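Local coordinates for structural PPIase-like protein L605 (Mimivirus, PDB 2OSE) that forms a homotrimeric cyclophilin that probably catalyses cis-trans isomerisation of peptidyl-prolyl bonds and probably binds cyclosporin A, at residues A[9-14]-A[43-48]; A[33-38]-A[168-173]. All coordinates share one frame; numbering follows the deposited sequence.

Contact 1 of 2, residues A[9-14]-A[43-48]; sequences PNSGKN and GVENFV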
# COMPACT_ATOMS: atom_id res chain seq x y z
N PRO A 9 -24.21 -27.20 -6.79
CA PRO A 9 -24.65 -27.94 -5.60
C PRO A 9 -25.79 -27.16 -4.97
O PRO A 9 -26.07 -26.02 -5.37
CB PRO A 9 -23.41 -27.96 -4.70
CG PRO A 9 -22.60 -26.78 -5.14
CD PRO A 9 -22.86 -26.63 -6.62
N ASN A 10 -26.50 -27.77 -4.04
CA ASN A 10 -27.53 -27.01 -3.35
C ASN A 10 -27.37 -27.17 -1.86
O ASN A 10 -27.53 -28.28 -1.33
CB ASN A 10 -28.93 -27.38 -3.84
CG ASN A 10 -29.96 -26.35 -3.45
OD1 ASN A 10 -30.00 -25.89 -2.31
ND2 ASN A 10 -30.81 -25.97 -4.41
N SER A 11 -27.02 -26.07 -1.20
CA SER A 11 -26.61 -26.13 0.20
C SER A 11 -27.76 -25.76 1.13
O SER A 11 -27.60 -25.75 2.36
CB SER A 11 -25.38 -25.24 0.43
OG SER A 11 -24.20 -25.86 -0.06
N GLY A 12 -28.91 -25.47 0.52
CA GLY A 12 -30.11 -25.06 1.19
C GLY A 12 -30.51 -23.68 0.70
O GLY A 12 -29.71 -23.00 0.07
N LYS A 13 -31.74 -23.29 1.01
CA LYS A 13 -32.27 -21.98 0.70
C LYS A 13 -31.55 -20.85 1.47
O LYS A 13 -31.29 -19.78 0.92
CB LYS A 13 -33.77 -21.96 1.02
CG LYS A 13 -34.46 -20.61 0.83
CD LYS A 13 -35.92 -20.61 1.34
CE LYS A 13 -36.78 -19.61 0.57
NZ LYS A 13 -37.85 -18.96 1.42
N ASN A 14 -31.28 -21.10 2.75
CA ASN A 14 -30.60 -20.14 3.60
C ASN A 14 -29.51 -20.85 4.37
O ASN A 14 -29.66 -21.12 5.56
CB ASN A 14 -31.56 -19.45 4.55
CG ASN A 14 -32.56 -18.56 3.82
OD1 ASN A 14 -33.73 -18.89 3.72
ND2 ASN A 14 -32.09 -17.42 3.32
N GLY A 43 -22.79 -17.61 -6.65
CA GLY A 43 -21.92 -16.86 -5.74
C GLY A 43 -22.07 -17.29 -4.29
O GLY A 43 -21.10 -17.36 -3.55
N VAL A 44 -23.31 -17.58 -3.90
CA VAL A 44 -23.64 -18.20 -2.59
C VAL A 44 -23.01 -19.59 -2.43
O VAL A 44 -22.38 -19.89 -1.39
CB VAL A 44 -25.17 -18.22 -2.36
CG1 VAL A 44 -25.55 -19.10 -1.13
CG2 VAL A 44 -25.64 -16.81 -2.17
N GLU A 45 -23.17 -20.45 -3.44
CA GLU A 45 -22.56 -21.78 -3.35
C GLU A 45 -21.04 -21.75 -3.27
O GLU A 45 -20.45 -22.50 -2.50
CB GLU A 45 -23.07 -22.74 -4.48
CG GLU A 45 -24.55 -23.09 -4.36
CD GLU A 45 -24.95 -23.85 -3.07
OE1 GLU A 45 -24.13 -24.58 -2.46
OE2 GLU A 45 -26.13 -23.72 -2.67
N ASN A 46 -20.41 -20.84 -4.02
CA ASN A 46 -18.97 -20.70 -3.92
C ASN A 46 -18.58 -20.25 -2.50
O ASN A 46 -17.68 -20.81 -1.92
CB ASN A 46 -18.45 -19.69 -4.95
CG ASN A 46 -16.93 -19.55 -4.95
OD1 ASN A 46 -16.20 -20.55 -5.02
ND2 ASN A 46 -16.45 -18.30 -4.88
N PHE A 47 -19.29 -19.27 -1.96
CA PHE A 47 -19.02 -18.82 -0.59
C PHE A 47 -19.17 -19.97 0.40
O PHE A 47 -18.24 -20.24 1.17
CB PHE A 47 -19.93 -17.65 -0.19
CG PHE A 47 -19.55 -17.02 1.14
CD1 PHE A 47 -18.63 -15.96 1.18
CD2 PHE A 47 -20.10 -17.50 2.34
CE1 PHE A 47 -18.25 -15.39 2.40
CE2 PHE A 47 -19.72 -16.92 3.58
CZ PHE A 47 -18.81 -15.86 3.61
N VAL A 48 -20.32 -20.65 0.39
CA VAL A 48 -20.53 -21.78 1.30
C VAL A 48 -19.50 -22.91 1.15
O VAL A 48 -19.01 -23.45 2.15
CB VAL A 48 -22.00 -22.33 1.24
CG1 VAL A 48 -22.17 -23.50 2.17
CG2 VAL A 48 -23.01 -21.28 1.61
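Ser11 and Glu45 join the loop 9-14 to helix 41-52 through two hydrogen bonds to one carboxylate. Ser11 OG donates to Glu45 OE1 at 2.7 Å and uses the syn lone pair of that oxygen. The backbone N of Ser11 donates to Glu45 OE2 at 2.9 Å. It also comes from the syn side, but lies 25° out of the carboxylate plane. Each oxygen thus takes one bond from the same serine, and together the two bonds restrict rotation of the carboxylate. The Ser11 hydroxyl is anti to its own carbonyl carbon (chi1 -76°), beside the backbone N, which lets OG and N serve the two oxygens together. A chi2 of -62° bends the Glu45 chain and sets its CD 3.6 Å from Ser11 N.

Charge adds to this grip. OE2 also forms a salt bridge with Arg37, and Arg37 NH2 hydrogen-bonds to Pro9 O. The arginine would be expected to favour the ionised form of Glu45.

In the cyclophilin fold, two helices pack against a closed beta-barrel. Helix 41-52 is one of them, and the loop 9-14 leads into strand 16-23 of the barrel. An Asx turn shapes this loop: Asn10 OD1 accepts from Gly12 N at 3.1 Å.

The remaining contacts are van der Waals. The Pro9 ring and the Glu45 side chain slide past each other in opposite directions, with Pro9 CG 4.1 Å from Glu45 CB. Pro9 O lies 3.4 Å from Glu45 CD. Nearly one turn along the helix, Val48 CG1 approaches Ser11 OG to 3.8 Å.

Contact 2 of 2, residues A[33-38]-A[168-173]; sequences IKLFRD and VVIGQV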
# COMPACT_ATOMS: atom_id res chain seq x y z
N ILE A 33 -23.30 -16.23 9.86
CA ILE A 33 -23.83 -15.55 8.69
C ILE A 33 -24.90 -16.42 8.04
O ILE A 33 -24.68 -17.60 7.81
CB ILE A 33 -22.68 -15.29 7.66
CG1 ILE A 33 -21.65 -14.29 8.21
CG2 ILE A 33 -23.23 -14.73 6.31
CD1 ILE A 33 -20.31 -14.34 7.48
N LYS A 34 -26.06 -15.82 7.78
CA LYS A 34 -27.10 -16.48 7.01
C LYS A 34 -27.09 -15.97 5.56
O LYS A 34 -27.15 -14.78 5.33
CB LYS A 34 -28.47 -16.14 7.62
CG LYS A 34 -29.63 -16.86 6.94
CD LYS A 34 -30.96 -16.55 7.69
CE LYS A 34 -31.79 -15.44 7.14
NZ LYS A 34 -33.28 -15.68 7.38
N LEU A 35 -27.03 -16.89 4.60
CA LEU A 35 -26.94 -16.54 3.19
C LEU A 35 -28.31 -16.64 2.51
O LEU A 35 -29.22 -17.34 2.99
CB LEU A 35 -25.90 -17.41 2.47
CG LEU A 35 -24.52 -17.06 3.04
CD1 LEU A 35 -24.00 -18.24 3.86
CD2 LEU A 35 -23.56 -16.72 1.99
N PHE A 36 -28.44 -15.91 1.40
CA PHE A 36 -29.71 -15.84 0.67
C PHE A 36 -29.40 -16.44 -0.69
O PHE A 36 -28.98 -15.74 -1.59
CB PHE A 36 -30.22 -14.40 0.51
CG PHE A 36 -30.10 -13.51 1.77
CD1 PHE A 36 -30.54 -13.95 3.02
CD2 PHE A 36 -29.59 -12.23 1.66
CE1 PHE A 36 -30.44 -13.12 4.13
CE2 PHE A 36 -29.49 -11.40 2.75
CZ PHE A 36 -29.91 -11.84 4.00
N ARG A 37 -29.55 -17.76 -0.82
CA ARG A 37 -29.15 -18.44 -2.05
C ARG A 37 -29.92 -17.86 -3.23
O ARG A 37 -29.35 -17.79 -4.32
CB ARG A 37 -29.34 -19.95 -1.95
CG ARG A 37 -28.65 -20.75 -3.06
CD ARG A 37 -29.16 -22.20 -3.08
NE ARG A 37 -28.34 -23.03 -3.97
CZ ARG A 37 -28.67 -23.34 -5.23
NH1 ARG A 37 -29.79 -22.87 -5.75
NH2 ARG A 37 -27.87 -24.10 -5.97
N ASP A 38 -31.18 -17.41 -3.00
CA ASP A 38 -32.02 -16.75 -4.05
C ASP A 38 -31.53 -15.37 -4.53
O ASP A 38 -32.10 -14.78 -5.45
CB ASP A 38 -33.53 -16.67 -3.69
CG ASP A 38 -33.85 -15.80 -2.46
OD1 ASP A 38 -33.23 -14.75 -2.18
OD2 ASP A 38 -34.83 -16.17 -1.76
N VAL A 168 -22.89 -6.94 -4.69
CA VAL A 168 -24.17 -7.65 -4.50
C VAL A 168 -24.32 -8.38 -3.15
O VAL A 168 -23.53 -9.26 -2.82
CB VAL A 168 -24.42 -8.64 -5.69
CG1 VAL A 168 -23.34 -9.72 -5.73
CG2 VAL A 168 -25.84 -9.31 -5.59
N VAL A 169 -25.35 -7.99 -2.39
CA VAL A 169 -25.66 -8.57 -1.08
C VAL A 169 -26.17 -10.01 -1.22
O VAL A 169 -27.16 -10.28 -1.92
CB VAL A 169 -26.69 -7.71 -0.34
CG1 VAL A 169 -27.11 -8.34 1.04
CG2 VAL A 169 -26.14 -6.33 -0.12
N ILE A 170 -25.50 -10.92 -0.52
CA ILE A 170 -25.81 -12.35 -0.54
C ILE A 170 -26.07 -12.94 0.87
O ILE A 170 -26.32 -14.14 0.99
CB ILE A 170 -24.70 -13.20 -1.22
CG1 ILE A 170 -23.33 -13.01 -0.53
CG2 ILE A 170 -24.57 -12.89 -2.77
CD1 ILE A 170 -22.46 -14.21 -0.76
N GLY A 171 -26.05 -12.10 1.92
CA GLY A 171 -26.21 -12.61 3.27
C GLY A 171 -26.20 -11.55 4.33
O GLY A 171 -25.99 -10.37 4.02
N GLN A 172 -26.41 -11.96 5.59
CA GLN A 172 -26.37 -11.06 6.75
C GLN A 172 -25.72 -11.80 7.92
O GLN A 172 -25.89 -12.98 8.05
CB GLN A 172 -27.79 -10.66 7.19
CG GLN A 172 -28.62 -11.88 7.66
CD GLN A 172 -30.01 -11.52 8.17
OE1 GLN A 172 -30.16 -10.90 9.24
NE2 GLN A 172 -31.03 -11.92 7.41
N VAL A 173 -25.08 -11.05 8.80
CA VAL A 173 -24.54 -11.54 10.05
C VAL A 173 -25.69 -11.65 11.03
O VAL A 173 -26.36 -10.66 11.28
CB VAL A 173 -23.44 -10.57 10.59
CG1 VAL A 173 -22.96 -11.01 11.98
CG2 VAL A 173 -22.23 -10.50 9.61
O HOH W 1 -33.59 -12.62 8.39
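Phe36 lies across Gly171 where the antiparallel strands 26-35 and 168-175 of the cyclophilin barrel pair. Gly171 CA sits over one ring face, offset toward the rim, in a CH-pi contact 3.8 Å from the centroid. Gln172 crosses the phenylalanine at about a right angle. Its NE2 meets the ring edge in plane, 3.5 Å from Phe36 CE1, with ring and amide planes 68° apart. Its CG, between backbone N and carbonyl carbon (chi1 63°), comes 3.9 Å from Phe36 CZ. Tyr121 also stacks on this ring.

The backbones of Lys34 and Gln172 form an antiparallel hydrogen-bonded pair, with Lys34 N to Gln172 O and Gln172 N to Lys34 O both 2.9 Å. Their side chains lie side by side, pointing the same way.

Ile33, Leu35 and Val173 lie on the other face; Ile33 and Val173 cross obliquely. Ile170 and Gly171 form a classic beta bulge opposite Leu129. There Ile170 lies beside Leu35, pointing the same way, with Leu35 CD2 3.9 Å from Ile170 CD1. Both touch Val44 of helix 41-52. Ile170 O still accepts from Phe36 N at 2.8 Å, with the donor above the carbonyl plane. One water accepts from Gln172 NE2 at 2.8 Å and, weakly, from Lys34 NZ.

Contact 2 is a buried pairing of two barrel strands, while contact 1 is partly buried and joins a loop to the helix that follows strand 26-35. Contact 1 relies on a carboxylate, probably ionised, held by polar groups. Contact 2 relies on backbone bonds, apolar side chains and an aromatic ring. Their centres are 10 Å apart, and Arg37 of segment 33-38 connects them: besides its polar bonds to contact 1, its CD packs on Gly12 O. The same helix meets both: Glu45 faces the loop, whereas Val44 and Val48 reach Leu35 of the strand. Their segments alternate along the chain.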